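Putative succinylglutamate desuccinylase / aspartoacylase (Shewanella amazonensis, PDB 3FMC) is probably a zinc-dependent hydrolase of the succinylglutamate desuccinylase/aspartoacylase family, acting on ester bonds. Local coordinates at residues 291-296 with 356-361. Numbering follows the deposited sequence.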
loop_
_atom_site.group_PDB
_atom_site.type_symbol
_atom_site.label_atom_id
_atom_site.label_comp_id
_atom_site.label_asym_id
_atom_site.label_seq_id
_atom_site.Cartn_x
_atom_site.Cartn_y
_atom_site.Cartn_z
ATOM N N ARG C 291 4.416 21.815 -18.338
ATOM C CA ARG C 291 5.355 20.715 -18.526
ATOM C C ARG C 291 5.693 19.924 -17.264
ATOM O O ARG C 291 5.800 20.485 -16.175
ATOM C CB ARG C 291 6.672 21.308 -19.065
ATOM C CG ARG C 291 6.498 22.238 -20.276
ATOM C CD ARG C 291 5.791 21.587 -21.432
ATOM N NE ARG C 291 6.480 20.395 -21.947
ATOM C CZ ARG C 291 7.501 20.405 -22.816
ATOM N NH1 ARG C 291 7.999 21.549 -23.285
ATOM N NH2 ARG C 291 8.047 19.250 -23.214
ATOM N N LYS C 292 5.925 18.631 -17.450
ATOM C CA LYS C 292 6.284 17.705 -16.400
ATOM C C LYS C 292 7.788 17.430 -16.524
ATOM O O LYS C 292 8.283 17.001 -17.580
ATOM C CB LYS C 292 5.498 16.404 -16.548
ATOM C CG LYS C 292 3.993 16.556 -16.450
ATOM C CD LYS C 292 3.275 15.291 -16.854
ATOM C CE LYS C 292 1.802 15.460 -16.978
ATOM N NZ LYS C 292 1.087 14.143 -17.264
ATOM N N PHE C 293 8.493 17.712 -15.459
ATOM C CA PHE C 293 9.910 17.460 -15.363
ATOM C C PHE C 293 10.147 16.173 -14.530
ATOM O O PHE C 293 9.893 16.140 -13.305
ATOM C CB PHE C 293 10.652 18.656 -14.779
ATOM C CG PHE C 293 12.145 18.459 -14.756
ATOM C CD1 PHE C 293 12.895 18.721 -15.883
ATOM C CD2 PHE C 293 12.785 17.938 -13.644
ATOM C CE1 PHE C 293 14.291 18.501 -15.884
ATOM C CE2 PHE C 293 14.167 17.715 -13.649
ATOM C CZ PHE C 293 14.903 17.997 -14.759
ATOM N N HIS C 294 10.651 15.121 -15.198
ATOM C CA HIS C 294 10.916 13.801 -14.561
ATOM C C HIS C 294 12.395 13.603 -14.181
ATOM O O HIS C 294 13.291 14.104 -14.868
ATOM C CB HIS C 294 10.450 12.664 -15.499
ATOM C CG HIS C 294 9.013 12.786 -15.928
ATOM N ND1 HIS C 294 8.629 13.477 -17.057
ATOM C CD2 HIS C 294 7.869 12.329 -15.371
ATOM C CE1 HIS C 294 7.318 13.426 -17.188
ATOM N NE2 HIS C 294 6.827 12.739 -16.178
ATOM N N ALA C 295 12.665 12.853 -13.111
ATOM C CA ALA C 295 14.018 12.627 -12.675
ATOM C C ALA C 295 14.811 11.908 -13.804
ATOM O O ALA C 295 14.388 10.850 -14.272
ATOM C CB ALA C 295 14.035 11.788 -11.384
ATOM N N PRO C 296 15.921 12.493 -14.260
ATOM C CA PRO C 296 16.758 11.843 -15.273
ATOM C C PRO C 296 17.603 10.704 -14.740
ATOM O O PRO C 296 18.109 9.901 -15.515
ATOM C CB PRO C 296 17.671 12.987 -15.748
ATOM C CG PRO C 296 17.756 13.928 -14.567
ATOM C CD PRO C 296 16.445 13.837 -13.892
ATOM N N THR C 356 10.629 9.459 -11.867
ATOM C CA THR C 356 9.659 9.996 -10.934
ATOM C C THR C 356 9.407 11.453 -11.305
ATOM O O THR C 356 10.346 12.170 -11.671
ATOM C CB THR C 356 10.092 9.868 -9.467
ATOM O OG1 THR C 356 10.420 8.511 -9.196
ATOM C CG2 THR C 356 8.914 10.329 -8.555
ATOM N N GLU C 357 8.144 11.883 -11.278
ATOM C CA GLU C 357 7.837 13.262 -11.673
ATOM C C GLU C 357 8.301 14.204 -10.565
ATOM O O GLU C 357 7.757 14.215 -9.460
ATOM C CB GLU C 357 6.369 13.426 -11.949
ATOM C CG GLU C 357 5.963 14.832 -12.458
ATOM C CD GLU C 357 4.462 15.036 -12.399
ATOM O OE1 GLU C 357 3.699 14.472 -13.223
ATOM O OE2 GLU C 357 4.047 15.782 -11.514
ATOM N N LEU C 358 9.315 14.989 -10.873
ATOM C CA LEU C 358 9.900 15.917 -9.899
ATOM C C LEU C 358 9.124 17.227 -9.773
ATOM O O LEU C 358 8.841 17.647 -8.661
ATOM C CB LEU C 358 11.376 16.218 -10.207
ATOM C CG LEU C 358 12.423 15.220 -9.753
ATOM C CD1 LEU C 358 13.776 15.587 -10.413
ATOM C CD2 LEU C 358 12.531 15.181 -8.203
ATOM N N TYR C 359 8.791 17.858 -10.884
ATOM C CA TYR C 359 8.047 19.108 -10.875
ATOM C C TYR C 359 7.087 19.201 -12.028
ATOM O O TYR C 359 7.249 18.499 -13.008
ATOM C CB TYR C 359 9.014 20.311 -11.071
ATOM C CG TYR C 359 9.808 20.840 -9.869
ATOM C CD1 TYR C 359 10.971 20.218 -9.437
ATOM C CD2 TYR C 359 9.442 22.024 -9.232
ATOM C CE1 TYR C 359 11.714 20.690 -8.382
ATOM C CE2 TYR C 359 10.188 22.537 -8.203
ATOM C CZ TYR C 359 11.330 21.881 -7.775
ATOM O OH TYR C 359 12.078 22.361 -6.732
ATOM N N LYS C 360 6.049 20.026 -11.857
ATOM C CA LYS C 360 5.246 20.539 -12.969
ATOM C C LYS C 360 5.557 22.059 -13.045
ATOM O O LYS C 360 5.593 22.761 -12.017
ATOM C CB LYS C 360 3.777 20.239 -12.852
ATOM C CG LYS C 360 3.464 18.754 -13.039
ATOM C CD LYS C 360 1.959 18.592 -13.059
ATOM C CE LYS C 360 1.567 17.213 -13.108
ATOM N NZ LYS C 360 0.097 17.232 -13.336
ATOM N N VAL C 361 5.826 22.509 -14.267
ATOM C CA VAL C 361 6.292 23.852 -14.544
ATOM C C VAL C 361 5.497 24.544 -15.634
ATOM O O VAL C 361 5.318 23.999 -16.717
ATOM C CB VAL C 361 7.795 23.780 -14.996
ATOM C CG1 VAL C 361 8.363 25.187 -15.262
ATOM C CG2 VAL C 361 8.608 23.040 -13.952
HETATM O O HOH W 1 4.384 12.429 -14.875
#
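A classic beta bulge, in which L358 and Y359 both sit across from F293, shifts the register by one residue within the antiparallel pairing of strands 290-294 and 357-363, which carries on to either side through F293 N to Y359 O and A295 N to T356 O. The carbonyl of F293 takes two N-H groups in its own plane: L358 N lies 2.8 Å from F293 O on a rather bent bond (137° at the hydrogen), while Y359 N, 3.2 Å from the same oxygen, approaches on a lone pair. At the extra residue, L358 points its side chain toward strand 290-294, against F293 and A295. With F293 CG anti to its backbone N (chi1 -176°), the ring runs beside the leucine, a single methyl of which, CD1, fills the angle between the ring edge at CE2, 3.9 Å away, and A295 CA at 3.7 Å. Replacing L358 by an alanine would probably leave a gap there. L317 and L337 extend this apolar face, and P145 of the second subunit packs on F293.

The other face is polar. H294 lays CD2 3.9 Å from E357 CB, with ring and carboxylate planes 71° apart, and a water whose oxygen lies 2.8 Å from H294 NE2, in the ring plane, donates to E357 OE1. H294 ND1 is hydrogen-bonded to W146 O of the second subunit. K292 and K360 extend side by side; E357 OE1, 4.8 Å from K292 NZ, makes no salt bridge but would probably temper the repulsion between the two lysines.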